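Local coordinates for putative NAD(P)H-flavin oxidoreductase (PDB 6WT2), which binds FMN and probably uses NAD(P)H to reduce nitro compounds, chloramphenicol apparently among them, as an NfsB-like member of the nitroreductase family, at residues W74-A79 against C168-F173; F173-M178 against W194-A199; V59-E64 against A83-V88; R29-E34 against F202-Q207; V87-K92 against V198-G203. All coordinates share one frame; numbering follows the deposited sequence.

Overall arrangement
All five contacts gather on the antiparallel sheet of the nitroreductase fold, whose strands run in the order 55-59, 85-92, 194-203, 166-170. Contact 5 joins the two middle strands, its centre about 5 Å from that of the chain. Along the sequence contact 4 spans the longest stretch and encloses contacts 1, 2 and 3; contact 3 closes before contact 2 opens, and the segments of contact 1 alternate with those of contacts 3 and 5. Neighbouring strands 194-203 and 166-170 bring contacts 1, 2 and 5 together beside FMN, with centres 9 to 12 Å apart. Contacts 3 and 4 gather where strand 85-92 begins and strand 194-203 ends, contact 4 about 24 Å from contact 2, centre to centre.

Contact 1 of 5, residues W74-A79 against C168-F173; sequences WGMADA and CPVEGF. With FMN (flavin mononucleotide), chain G; NIO (nicotinic acid), chain H.
The indole of Trp74 turns one face to Gly172 O, which sits off-centre toward the rim, while its CH2 comes 3.7 Å from the nicotinic acid N. This is one wall of the nitroreductase flavin site, built where strand 166-170 ends beside loop 74-79; Arg19, Ser21, Arg23 and Arg214 also bond FMN. The isoalloxazine lies between the strand backbone, with Pro169 O on one face, and the nicotinic acid ring over the other. Phe173 has Glu171 O over a face and Val170 CG1 at its edge. Three polar atoms of the flavin rim meet backbone groups: Glu171 N donates to FMN N5 at 3.0 Å, Gly172 N to FMN O4 at 2.8 Å, and Gly75 O accepts from FMN N3 at 2.9 Å. Glycine suits both loops, because Gly75 CA and Gly172 CA are only 4.0 Å apart and no CB stands between them or against FMN O4. Trp74 NE1 and the Glu171 carboxylate reach the second subunit, to Asp131 and to Ser49, Trp144 and Gln148. Met76 crosses Val170 at about a right angle, CG 3.9 Å from Val170 CG1. Gly75 N joins the loops directly, donating to a lone pair of Gly172 O at 2.8 Å.

Contact 2 of 5, residues F173-M178 against W194-A199; sequences FNYADM and WGVSVA
Phe173 meets the strand with its ring edge toward Val196, CE1 lying 3.7 Å from Val196 CG1, and CE2 comes 4.0 Å from Ala199 CB. Its CG stands between the backbone N and the carbonyl carbon (chi1 53°), which swings the ring toward the sheet. Asn174 is the N-cap of the following helix, and its short amide suits that place: OD1 accepts from Asp177 N at 2.8 Å. Tyr175, in the first turn, stacks offset and nearly parallel on the Phe173 ring, whose CE1 sits over the tyrosine's centre. The edge of the tyrosine faces Val196 O, and its tip donates from OH to Ser197 O at 2.8 Å, approaching from above the carbonyl plane. A phenol is long enough to give the helix start a polar hold on the strand. Met178 rests its CG against both branches of Val196, 4.0 Å from CG2, and folds back so that CE lies over one face of Phe173, toward its rim. CG1 of beta-branched Val196 meets both aromatic rings. Ser197 breaks the strand's alternation; Val196 and Ala199 point to Phe173 and the start of helix 175-185, whereas Ser197 and Val198 turn to helix 138-162.

Contact 3 of 5, residues V59-E64 against A83-V88; sequences VVQNPE and ASHLVV
Val60 N donates to Leu86 O in a nearly straight bond (2.8 Å, 171° at the hydrogen), where strand 55-59, the outermost strand of this chain's nitroreductase sheet, runs out beside strand 85-92. Past the last bridge, the Gln61 side chain takes over the bonding to the strand. Bent at chi2 (-58°), it folds back so that NE2 donates to Ser84 O at 2.9 Å, with Ser84 O near the plane of the glutamine amide, while OE1 receives a weak bond from Leu86 N at 3.3 Å. Glutamine fits here because its amide offers a donor and an acceptor to the opposite backbone, as a peptide group would. Arg66 also bonds Gln61 OE1 and Ser84 O. The amide further lies over His85, with NE2 3.5 Å above the middle of the imidazole and the two planes 18° apart. In the ring plane, His85 ND1 and Ser84 OG share a hydrogen bond of 2.8 Å. Ser84 and His85 both face Phe202 on the next strand, forming a classic beta bulge. Val59 and Val87 form a non-hydrogen-bonded antiparallel pair; Val59 also joins a parallel ladder with the second subunit, and the sheet runs on across the interface. Farther along, branched side chains pack together: Val60 and Leu86 lie side by side, CB against CD2 at 3.8 Å, and Val60 CG2 reaches Val88 CG2 at 4.1 Å.

Contact 4 of 5, residues R29-E34 against F202-Q207; sequences RKISAE and FGYRVQ
Arg29 crosses over Tyr204, starting at CB, which rests 3.7 Å from Tyr204 CD2. Bends at chi2 (-112°) and chi3 (-93°) fold the chain back over the ring, bringing NE above the CB-CG bond of the tyrosine. CZ then hangs 3.8 Å from the ring centroid, a cation-pi contact over the face. At the tip, NH2 approaches Tyr204 CD1 to 3.4 Å and NH1 sits above the ring centre. Guanidinium and phenol planes are nearly parallel, 18° apart, so the arginine stacks flat; a wide, partly exposed aromatic suits such a long charged chain. Segment 29-34 is the lead-in to helix 33-44, with Ser32 as N-cap bonding Asp35 N through its hydroxyl, and it lies across the point where strand 194-203 leaves the sheet. Ile31 fills the angle between the two with an extended arm: CG1 meets Tyr204 CE2 at 3.8 Å, and CD1 goes deeper, to Phe202 CB at 3.6 Å. Two waters bridge the segments. One accepts from Tyr204 N and probably donates to Arg29 O. The other, near the plane of the tyrosine ring, accepts from Ser32 N at 2.7 Å and is hydrogen-bonded to Tyr204 OH at 2.7 Å.

Contact 5 of 5, residues V87-K92 against V198-G203; sequences VVFLAK and VAATFG
Phe89 and Val198 stand side by side on the same face of the sheet, pointing the same way, with Phe89 CD2 3.7 Å from Val198 CG1. The phenyl turns its edge to the strand opposite: Val198 O lies in the ring plane, 3.4 Å from CD2, and CE2 reaches Ala200 CB at 4.0 Å. Alanine's small methyl lets the broad ring come close. Val87, two residues back on this face, divides its branches: CG1 sits over a face of the Phe89 ring, whereas CG2, placed anti to the carbonyl carbon, meets Phe202 CE2 at 3.9 Å. On the reverse face Val88 CG2 and Ala199 CB are 4.3 Å apart, beside Phe173. The backbones run antiparallel, their axes at 158°. Val87 and Ala200 form a hydrogen-bonded pair, Val87 N giving to Ala200 O at 2.9 Å and Ala200 N to Val87 O at 2.8 Å; Phe89 N donates to Val198 O. Tyr150, Leu153 and Met156 of helix 138-162 cover the Phe89 and Val198 face, and Val198 comes to about 4 Å, side chain to nearest atom, from FMN. Two central strands, largely apolar where they pair and covered by helices, form the heart of the alpha-beta nitroreductase fold.

Contact 1 of 5, residues W74-A79 against C168-F173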
# COMPACT_ATOMS: atom_id res chain seq x y z
N TRP A 74 2.03 16.95 13.96
CA TRP A 74 0.68 17.39 14.29
C TRP A 74 -0.39 16.37 13.90
O TRP A 74 -1.45 16.32 14.51
CB TRP A 74 0.40 18.74 13.64
CG TRP A 74 0.70 18.77 12.16
CD1 TRP A 74 1.94 18.79 11.58
CD2 TRP A 74 -0.25 18.78 11.10
NE1 TRP A 74 1.81 18.81 10.21
CE2 TRP A 74 0.48 18.81 9.89
CE3 TRP A 74 -1.65 18.77 11.04
CZ2 TRP A 74 -0.15 18.82 8.64
CZ3 TRP A 74 -2.27 18.80 9.79
CH2 TRP A 74 -1.52 18.82 8.61
N GLY A 75 -0.12 15.54 12.89
CA GLY A 75 -1.08 14.53 12.50
C GLY A 75 -1.33 13.45 13.54
O GLY A 75 -2.32 12.71 13.44
N MSE A 76 -0.44 13.32 14.54
CA MSE A 76 -0.62 12.32 15.58
C MSE A 76 -0.24 12.85 16.98
O MSE A 76 0.16 12.06 17.84
CB MSE A 76 0.20 11.07 15.25
CG MSE A 76 1.68 11.35 15.08
SE MSE A 76 2.74 9.69 15.03
CE MSE A 76 4.47 10.44 14.52
N ALA A 77 -0.39 14.15 17.20
CA ALA A 77 0.15 14.77 18.41
C ALA A 77 -0.46 14.16 19.66
O ALA A 77 0.26 13.81 20.61
CB ALA A 77 -0.08 16.28 18.38
N ASP A 78 -1.78 13.99 19.68
CA ASP A 78 -2.41 13.41 20.86
C ASP A 78 -2.09 11.93 21.00
O ASP A 78 -1.98 11.43 22.13
CB ASP A 78 -3.92 13.65 20.81
CG ASP A 78 -4.28 15.13 20.95
OD1 ASP A 78 -3.62 15.85 21.74
OD2 ASP A 78 -5.24 15.59 20.28
N ALA A 79 -1.92 11.21 19.89
CA ALA A 79 -1.67 9.78 19.95
C ALA A 79 -0.28 9.46 20.48
O ALA A 79 -0.06 8.36 21.00
CB ALA A 79 -1.85 9.15 18.58
N CYS A 168 -4.11 3.90 13.31
CA CYS A 168 -4.28 5.09 12.45
C CYS A 168 -3.04 5.19 11.57
O CYS A 168 -1.91 5.14 12.10
CB CYS A 168 -4.44 6.39 13.24
SG CYS A 168 -4.95 7.83 12.22
N PRO A 169 -3.19 5.31 10.25
CA PRO A 169 -2.05 5.64 9.40
C PRO A 169 -1.72 7.12 9.53
O PRO A 169 -2.60 7.94 9.80
CB PRO A 169 -2.55 5.30 7.98
CG PRO A 169 -4.09 5.10 8.10
CD PRO A 169 -4.48 5.42 9.53
N VAL A 170 -0.44 7.46 9.36
CA VAL A 170 -0.00 8.83 9.66
C VAL A 170 1.01 9.30 8.63
O VAL A 170 2.11 8.74 8.52
CB VAL A 170 0.61 8.95 11.07
CG1 VAL A 170 1.09 10.39 11.30
CG2 VAL A 170 -0.40 8.56 12.15
N GLU A 171 0.66 10.37 7.91
CA GLU A 171 1.59 11.16 7.11
C GLU A 171 1.78 12.56 7.66
O GLU A 171 2.62 13.30 7.15
CB GLU A 171 1.11 11.28 5.65
CG GLU A 171 1.38 10.07 4.77
CD GLU A 171 0.69 10.19 3.42
OE1 GLU A 171 0.01 11.22 3.20
OE2 GLU A 171 0.81 9.28 2.58
N GLY A 172 1.02 12.94 8.69
CA GLY A 172 1.01 14.31 9.15
C GLY A 172 2.19 14.68 10.03
O GLY A 172 2.03 14.92 11.24
N PHE A 173 3.38 14.73 9.44
CA PHE A 173 4.56 15.17 10.17
C PHE A 173 5.55 15.75 9.18
O PHE A 173 5.48 15.49 7.98
CB PHE A 173 5.18 14.01 10.95
CG PHE A 173 5.47 12.79 10.12
CD1 PHE A 173 6.67 12.66 9.43
CD2 PHE A 173 4.55 11.75 10.06
CE1 PHE A 173 6.94 11.54 8.67
CE2 PHE A 173 4.83 10.61 9.32
CZ PHE A 173 6.02 10.51 8.62
N1 FMN G . -5.20 10.65 10.05
C2 FMN G . -4.73 11.58 10.91
O2 FMN G . -5.48 11.97 11.83
N3 FMN G . -3.48 12.07 10.84
C4 FMN G . -2.62 11.74 9.87
O4 FMN G . -1.44 12.13 9.84
C4A FMN G . -3.07 10.74 8.88
N5 FMN G . -2.30 10.44 7.82
C5A FMN G . -2.68 9.45 6.97
C6 FMN G . -1.74 8.91 6.08
C7 FMN G . -2.12 7.90 5.21
C7M FMN G . -1.13 7.31 4.23
C8 FMN G . -3.51 7.37 5.26
C8M FMN G . -3.88 6.20 4.38
C9 FMN G . -4.42 7.85 6.18
C9A FMN G . -4.03 8.84 7.09
N10 FMN G . -4.93 9.31 8.07
C10 FMN G . -4.49 10.30 8.95
C1' FMN G . -6.28 8.74 8.19
C2' FMN G . -7.25 9.28 7.14
O2' FMN G . -7.67 10.64 7.45
C3' FMN G . -8.41 8.30 7.06
O3' FMN G . -7.90 7.04 6.58
C4' FMN G . -9.56 8.70 6.13
O4' FMN G . -10.09 9.96 6.54
C5' FMN G . -10.66 7.65 6.14
O5' FMN G . -11.16 7.45 7.46
P FMN G . -11.15 5.95 8.06
O1P FMN G . -9.71 5.55 7.83
O2P FMN G . -11.54 6.02 9.51
O3P FMN G . -12.07 5.10 7.23
N NIO H . -2.63 15.27 8.25
C1 NIO H . -3.83 14.70 8.33
C2 NIO H . -4.21 13.76 7.37
C3 NIO H . -3.35 13.41 6.35
C4 NIO H . -2.11 14.03 6.29
C5 NIO H . -1.78 14.96 7.27
C6 NIO H . -5.56 13.12 7.45
O1 NIO H . -5.78 12.15 6.72
O2 NIO H . -6.41 13.57 8.25

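Contact 2 of 5, residues F173-M178 against W194-A199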
# COMPACT_ATOMS: atom_id res chain seq x y z
N PHE A 173 3.38 14.73 9.44
CA PHE A 173 4.56 15.17 10.17
C PHE A 173 5.55 15.75 9.18
O PHE A 173 5.48 15.49 7.98
CB PHE A 173 5.18 14.01 10.95
CG PHE A 173 5.47 12.79 10.12
CD1 PHE A 173 6.67 12.66 9.43
CD2 PHE A 173 4.55 11.75 10.06
CE1 PHE A 173 6.94 11.54 8.67
CE2 PHE A 173 4.83 10.61 9.32
CZ PHE A 173 6.02 10.51 8.62
N ASN A 174 6.47 16.55 9.70
CA ASN A 174 7.53 17.07 8.85
C ASN A 174 8.52 15.95 8.56
O ASN A 174 9.16 15.41 9.47
CB ASN A 174 8.23 18.26 9.51
CG ASN A 174 9.23 18.92 8.59
OD1 ASN A 174 10.36 18.46 8.45
ND2 ASN A 174 8.82 20.00 7.94
N TYR A 175 8.63 15.58 7.28
CA TYR A 175 9.42 14.40 6.94
C TYR A 175 10.91 14.63 7.16
O TYR A 175 11.63 13.73 7.60
CB TYR A 175 9.14 14.00 5.50
CG TYR A 175 8.01 13.01 5.38
CD1 TYR A 175 8.24 11.71 4.95
CD2 TYR A 175 6.70 13.37 5.71
CE1 TYR A 175 7.20 10.79 4.83
CE2 TYR A 175 5.65 12.46 5.60
CZ TYR A 175 5.90 11.18 5.15
OH TYR A 175 4.88 10.27 5.05
N ALA A 176 11.40 15.83 6.84
CA ALA A 176 12.82 16.13 7.05
C ALA A 176 13.17 16.14 8.54
O ALA A 176 14.23 15.65 8.94
CB ALA A 176 13.16 17.48 6.41
N ASP A 177 12.29 16.70 9.38
CA ASP A 177 12.52 16.68 10.82
C ASP A 177 12.52 15.25 11.36
O ASP A 177 13.30 14.93 12.25
CB ASP A 177 11.45 17.50 11.55
CG ASP A 177 11.60 18.99 11.32
OD1 ASP A 177 12.72 19.45 11.06
OD2 ASP A 177 10.57 19.71 11.43
N MSE A 178 11.64 14.40 10.84
CA MSE A 178 11.51 13.03 11.33
C MSE A 178 12.81 12.28 11.08
O MSE A 178 13.31 11.58 11.95
CB MSE A 178 10.32 12.32 10.66
CG MSE A 178 10.06 10.91 11.21
SE MSE A 178 9.43 10.92 13.08
CE MSE A 178 7.54 11.32 12.73
N TRP A 194 18.37 4.60 4.06
CA TRP A 194 16.95 4.47 4.35
C TRP A 194 16.33 5.86 4.50
O TRP A 194 16.99 6.80 4.93
CB TRP A 194 16.71 3.66 5.63
CG TRP A 194 17.23 2.25 5.55
CD1 TRP A 194 18.46 1.80 5.93
CD2 TRP A 194 16.52 1.11 5.04
NE1 TRP A 194 18.57 0.44 5.68
CE2 TRP A 194 17.39 0.00 5.14
CE3 TRP A 194 15.24 0.93 4.50
CZ2 TRP A 194 17.01 -1.27 4.72
CZ3 TRP A 194 14.87 -0.33 4.09
CH2 TRP A 194 15.75 -1.42 4.20
N GLY A 195 15.04 5.97 4.14
CA GLY A 195 14.32 7.22 4.31
C GLY A 195 12.94 6.96 4.89
O GLY A 195 12.36 5.88 4.72
N VAL A 196 12.41 7.98 5.56
CA VAL A 196 11.10 7.83 6.18
C VAL A 196 10.01 7.84 5.11
O VAL A 196 10.00 8.68 4.20
CB VAL A 196 10.87 8.93 7.23
CG1 VAL A 196 9.41 8.96 7.65
CG2 VAL A 196 11.81 8.68 8.44
N SER A 197 9.08 6.89 5.23
CA SER A 197 8.03 6.65 4.25
C SER A 197 6.65 7.06 4.75
O SER A 197 5.94 7.82 4.07
CB SER A 197 8.01 5.16 3.89
OG SER A 197 6.93 4.89 3.02
N VAL A 198 6.25 6.56 5.92
CA VAL A 198 4.91 6.72 6.49
C VAL A 198 4.98 6.20 7.92
O VAL A 198 5.95 5.54 8.30
CB VAL A 198 3.87 5.95 5.64
CG1 VAL A 198 4.12 4.44 5.75
CG2 VAL A 198 2.41 6.34 6.01
N ALA A 199 3.98 6.51 8.74
CA ALA A 199 3.91 6.01 10.11
C ALA A 199 2.53 5.44 10.38
O ALA A 199 1.59 5.64 9.60
CB ALA A 199 4.26 7.11 11.13

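Contact 3 of 5, residues V59-E64 against A83-V88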
# COMPACT_ATOMS: atom_id res chain seq x y z
N VAL A 59 9.97 0.63 15.56
CA VAL A 59 8.98 0.61 16.63
C VAL A 59 9.43 1.61 17.69
O VAL A 59 10.47 1.42 18.32
CB VAL A 59 8.83 -0.80 17.22
CG1 VAL A 59 7.60 -0.87 18.10
CG2 VAL A 59 8.75 -1.81 16.11
N VAL A 60 8.66 2.66 17.87
CA VAL A 60 9.06 3.80 18.68
C VAL A 60 8.28 3.73 19.98
O VAL A 60 7.22 4.34 20.14
CB VAL A 60 8.85 5.12 17.93
CG1 VAL A 60 9.34 6.29 18.77
CG2 VAL A 60 9.56 5.07 16.59
N GLN A 61 8.84 2.99 20.94
CA GLN A 61 8.24 2.82 22.26
C GLN A 61 8.86 3.71 23.33
O GLN A 61 8.25 3.91 24.38
CB GLN A 61 8.35 1.36 22.68
CG GLN A 61 7.63 0.44 21.69
CD GLN A 61 6.18 0.83 21.57
OE1 GLN A 61 5.78 1.54 20.64
NE2 GLN A 61 5.38 0.38 22.53
N ASN A 62 10.04 4.26 23.07
CA ASN A 62 10.74 5.15 24.00
C ASN A 62 10.03 6.50 24.08
O ASN A 62 10.03 7.24 23.09
CB ASN A 62 12.19 5.32 23.52
CG ASN A 62 13.05 6.11 24.49
OD1 ASN A 62 12.55 6.88 25.31
ND2 ASN A 62 14.36 5.91 24.39
N PRO A 63 9.43 6.86 25.21
CA PRO A 63 8.72 8.14 25.26
C PRO A 63 9.63 9.36 25.08
O PRO A 63 9.12 10.44 24.74
CB PRO A 63 8.06 8.12 26.65
CG PRO A 63 8.96 7.20 27.46
CD PRO A 63 9.36 6.13 26.49
N GLU A 64 10.95 9.24 25.30
CA GLU A 64 11.85 10.35 24.97
C GLU A 64 11.82 10.64 23.48
O GLU A 64 11.83 11.81 23.06
CB GLU A 64 13.29 10.05 25.40
CG GLU A 64 14.24 11.23 25.09
CD GLU A 64 15.73 10.86 25.18
OE1 GLU A 64 16.07 9.66 25.16
OE2 GLU A 64 16.57 11.80 25.27
N ALA A 83 -1.02 6.27 22.47
CA ALA A 83 -0.97 5.04 21.69
C ALA A 83 -0.12 3.99 22.39
O ALA A 83 0.89 4.30 23.02
CB ALA A 83 -0.41 5.30 20.28
N SER A 84 -0.54 2.72 22.27
CA SER A 84 0.28 1.62 22.75
C SER A 84 1.59 1.54 21.97
O SER A 84 2.68 1.52 22.56
CB SER A 84 -0.50 0.31 22.64
OG SER A 84 0.33 -0.78 22.99
N HIS A 85 1.50 1.48 20.65
CA HIS A 85 2.65 1.32 19.79
C HIS A 85 2.64 2.35 18.67
O HIS A 85 1.58 2.81 18.23
CB HIS A 85 2.71 -0.10 19.18
CG HIS A 85 3.11 -1.17 20.15
ND1 HIS A 85 2.32 -1.55 21.21
CD2 HIS A 85 4.22 -1.95 20.20
CE1 HIS A 85 2.94 -2.52 21.88
NE2 HIS A 85 4.09 -2.78 21.28
N LEU A 86 3.84 2.71 18.22
CA LEU A 86 4.06 3.54 17.05
C LEU A 86 5.08 2.87 16.15
O LEU A 86 6.13 2.43 16.62
CB LEU A 86 4.55 4.93 17.46
CG LEU A 86 5.10 5.85 16.37
CD1 LEU A 86 4.03 6.26 15.37
CD2 LEU A 86 5.73 7.08 17.03
N VAL A 87 4.78 2.79 14.85
CA VAL A 87 5.70 2.25 13.85
C VAL A 87 5.96 3.35 12.83
O VAL A 87 5.02 3.95 12.30
CB VAL A 87 5.13 0.99 13.17
CG1 VAL A 87 6.09 0.47 12.10
CG2 VAL A 87 4.85 -0.10 14.20
N VAL A 88 7.23 3.63 12.58
CA VAL A 88 7.65 4.51 11.50
C VAL A 88 8.27 3.61 10.45
O VAL A 88 9.23 2.88 10.73
CB VAL A 88 8.64 5.58 11.98
CG1 VAL A 88 9.11 6.43 10.80
CG2 VAL A 88 8.01 6.44 13.10

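Contact 4 of 5, residues R29-E34 against F202-Q207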
# COMPACT_ATOMS: atom_id res chain seq x y z
N ARG A 29 -4.10 1.01 28.16
CA ARG A 29 -4.21 -0.30 27.53
C ARG A 29 -3.04 -0.54 26.57
O ARG A 29 -2.90 0.16 25.57
CB ARG A 29 -5.54 -0.41 26.78
CG ARG A 29 -6.71 -0.67 27.70
CD ARG A 29 -7.25 -2.06 27.45
NE ARG A 29 -8.33 -2.06 26.48
CZ ARG A 29 -8.64 -3.09 25.70
NH1 ARG A 29 -7.93 -4.22 25.74
NH2 ARG A 29 -9.65 -2.99 24.85
N LYS A 30 -2.22 -1.55 26.88
CA LYS A 30 -1.07 -1.90 26.06
C LYS A 30 -1.35 -3.16 25.25
O LYS A 30 -1.93 -4.12 25.76
CB LYS A 30 0.17 -2.12 26.94
CG LYS A 30 0.54 -0.92 27.82
CD LYS A 30 0.80 0.31 26.97
CE LYS A 30 0.82 1.59 27.77
NZ LYS A 30 1.06 2.75 26.87
N ILE A 31 -0.94 -3.14 23.99
CA ILE A 31 -0.95 -4.35 23.17
C ILE A 31 0.09 -5.31 23.72
O ILE A 31 1.23 -4.91 23.99
CB ILE A 31 -0.67 -4.01 21.70
CG1 ILE A 31 -1.74 -3.04 21.15
CG2 ILE A 31 -0.60 -5.26 20.87
CD1 ILE A 31 -1.27 -2.30 19.91
N SER A 32 -0.29 -6.58 23.91
CA SER A 32 0.67 -7.56 24.41
C SER A 32 1.82 -7.75 23.42
O SER A 32 1.68 -7.51 22.21
CB SER A 32 0.00 -8.91 24.66
OG SER A 32 -0.34 -9.53 23.42
N ALA A 33 2.96 -8.22 23.95
CA ALA A 33 4.11 -8.52 23.11
C ALA A 33 3.73 -9.49 22.00
O ALA A 33 4.08 -9.28 20.84
CB ALA A 33 5.25 -9.09 23.95
N GLU A 34 2.99 -10.54 22.35
CA GLU A 34 2.58 -11.55 21.38
C GLU A 34 1.65 -10.96 20.32
O GLU A 34 1.79 -11.25 19.13
CB GLU A 34 1.89 -12.72 22.09
CG GLU A 34 2.82 -13.53 23.01
CD GLU A 34 3.20 -12.82 24.31
OE1 GLU A 34 2.58 -11.78 24.66
OE2 GLU A 34 4.14 -13.30 24.99
N PHE A 202 -0.93 2.28 16.86
CA PHE A 202 -1.73 1.12 17.20
C PHE A 202 -2.09 1.15 18.67
O PHE A 202 -1.26 1.54 19.51
CB PHE A 202 -1.00 -0.21 16.94
CG PHE A 202 -0.61 -0.42 15.51
CD1 PHE A 202 -1.43 -1.14 14.66
CD2 PHE A 202 0.60 0.06 15.03
CE1 PHE A 202 -1.07 -1.34 13.33
CE2 PHE A 202 0.96 -0.13 13.70
CZ PHE A 202 0.12 -0.83 12.85
N GLY A 203 -3.29 0.69 18.99
CA GLY A 203 -3.73 0.63 20.37
C GLY A 203 -5.20 0.27 20.45
O GLY A 203 -5.75 -0.35 19.54
N TYR A 204 -5.81 0.67 21.56
CA TYR A 204 -7.22 0.43 21.81
C TYR A 204 -7.93 1.76 21.95
O TYR A 204 -7.51 2.62 22.74
CB TYR A 204 -7.38 -0.43 23.07
CG TYR A 204 -6.72 -1.78 22.94
CD1 TYR A 204 -7.38 -2.84 22.33
CD2 TYR A 204 -5.42 -1.99 23.42
CE1 TYR A 204 -6.78 -4.08 22.21
CE2 TYR A 204 -4.81 -3.25 23.31
CZ TYR A 204 -5.50 -4.28 22.70
OH TYR A 204 -4.93 -5.52 22.55
N ARG A 205 -9.01 1.94 21.19
CA ARG A 205 -9.68 3.23 21.11
C ARG A 205 -10.28 3.63 22.45
O ARG A 205 -10.74 2.79 23.23
CB ARG A 205 -10.77 3.21 20.04
CG ARG A 205 -11.97 2.35 20.39
CD ARG A 205 -12.81 2.04 19.17
NE ARG A 205 -13.91 1.14 19.50
CZ ARG A 205 -13.87 -0.18 19.33
NH1 ARG A 205 -12.79 -0.75 18.82
NH2 ARG A 205 -14.92 -0.93 19.65
N VAL A 206 -10.27 4.93 22.72
CA VAL A 206 -10.82 5.41 23.99
C VAL A 206 -12.33 5.63 23.91
O VAL A 206 -13.01 5.57 24.94
CB VAL A 206 -10.10 6.70 24.44
CG1 VAL A 206 -10.61 7.91 23.69
CG2 VAL A 206 -10.23 6.88 25.94
N GLN A 207 -12.88 5.84 22.71
CA GLN A 207 -14.31 6.07 22.55
C GLN A 207 -14.76 5.46 21.23
O GLN A 207 -13.94 4.96 20.44
CB GLN A 207 -14.64 7.57 22.61
CG GLN A 207 -13.91 8.40 21.56
CD GLN A 207 -14.03 9.89 21.82
OE1 GLN A 207 -14.44 10.31 22.90
NE2 GLN A 207 -13.68 10.69 20.83
O HOH W 1 -4.28 1.82 23.80
O HOH W 2 -2.87 -7.14 23.38

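Contact 5 of 5, residues V87-K92 against V198-G203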
# COMPACT_ATOMS: atom_id res chain seq x y z
N VAL A 87 4.78 2.79 14.85
CA VAL A 87 5.70 2.25 13.85
C VAL A 87 5.96 3.35 12.83
O VAL A 87 5.02 3.95 12.30
CB VAL A 87 5.13 0.99 13.17
CG1 VAL A 87 6.09 0.47 12.10
CG2 VAL A 87 4.85 -0.10 14.20
N VAL A 88 7.23 3.63 12.58
CA VAL A 88 7.65 4.51 11.50
C VAL A 88 8.27 3.61 10.45
O VAL A 88 9.23 2.88 10.73
CB VAL A 88 8.64 5.58 11.98
CG1 VAL A 88 9.11 6.43 10.80
CG2 VAL A 88 8.01 6.44 13.10
N PHE A 89 7.72 3.66 9.24
CA PHE A 89 8.17 2.82 8.14
C PHE A 89 9.29 3.52 7.39
O PHE A 89 9.17 4.69 7.01
CB PHE A 89 7.01 2.53 7.17
CG PHE A 89 5.90 1.71 7.76
CD1 PHE A 89 5.80 0.36 7.48
CD2 PHE A 89 4.95 2.29 8.59
CE1 PHE A 89 4.77 -0.40 8.00
CE2 PHE A 89 3.92 1.54 9.14
CZ PHE A 89 3.82 0.20 8.83
N LEU A 90 10.40 2.81 7.19
CA LEU A 90 11.50 3.27 6.36
C LEU A 90 11.46 2.55 5.02
O LEU A 90 11.13 1.36 4.96
CB LEU A 90 12.85 2.99 7.02
CG LEU A 90 13.01 3.47 8.46
CD1 LEU A 90 14.45 3.06 8.95
CD2 LEU A 90 12.76 4.96 8.58
N ALA A 91 11.85 3.25 3.97
CA ALA A 91 11.99 2.64 2.66
C ALA A 91 13.44 2.72 2.21
O ALA A 91 14.16 3.68 2.52
CB ALA A 91 11.04 3.30 1.63
N LYS A 92 13.88 1.70 1.47
CA LYS A 92 15.25 1.65 0.96
C LYS A 92 15.51 2.77 -0.04
O LYS A 92 14.71 3.00 -0.96
CB LYS A 92 15.50 0.31 0.30
CG LYS A 92 16.97 0.06 -0.02
CD LYS A 92 17.76 -0.08 1.27
CE LYS A 92 19.28 -0.18 1.04
NZ LYS A 92 19.86 1.13 0.61
N VAL A 198 6.25 6.56 5.92
CA VAL A 198 4.91 6.72 6.49
C VAL A 198 4.98 6.20 7.92
O VAL A 198 5.95 5.54 8.30
CB VAL A 198 3.87 5.95 5.64
CG1 VAL A 198 4.12 4.44 5.75
CG2 VAL A 198 2.41 6.34 6.01
N ALA A 199 3.98 6.51 8.74
CA ALA A 199 3.91 6.01 10.11
C ALA A 199 2.53 5.44 10.38
O ALA A 199 1.59 5.64 9.60
CB ALA A 199 4.26 7.11 11.13
N ALA A 200 2.41 4.71 11.48
CA ALA A 200 1.13 4.19 11.94
C ALA A 200 1.14 4.08 13.46
O ALA A 200 2.15 3.71 14.04
CB ALA A 200 0.83 2.82 11.34
N THR A 201 0.01 4.39 14.09
CA THR A 201 -0.19 4.15 15.51
C THR A 201 -1.08 2.93 15.70
O THR A 201 -1.88 2.58 14.84
CB THR A 201 -0.82 5.38 16.19
OG1 THR A 201 -2.10 5.68 15.60
CG2 THR A 201 0.08 6.59 16.02
N PHE A 202 -0.93 2.28 16.86
CA PHE A 202 -1.73 1.12 17.20
C PHE A 202 -2.09 1.15 18.67
O PHE A 202 -1.26 1.54 19.51
CB PHE A 202 -1.00 -0.21 16.94
CG PHE A 202 -0.61 -0.42 15.51
CD1 PHE A 202 -1.43 -1.14 14.66
CD2 PHE A 202 0.60 0.06 15.03
CE1 PHE A 202 -1.07 -1.34 13.33
CE2 PHE A 202 0.96 -0.13 13.70
CZ PHE A 202 0.12 -0.83 12.85
N GLY A 203 -3.29 0.69 18.99
CA GLY A 203 -3.73 0.63 20.37
C GLY A 203 -5.20 0.27 20.45
O GLY A 203 -5.75 -0.35 19.54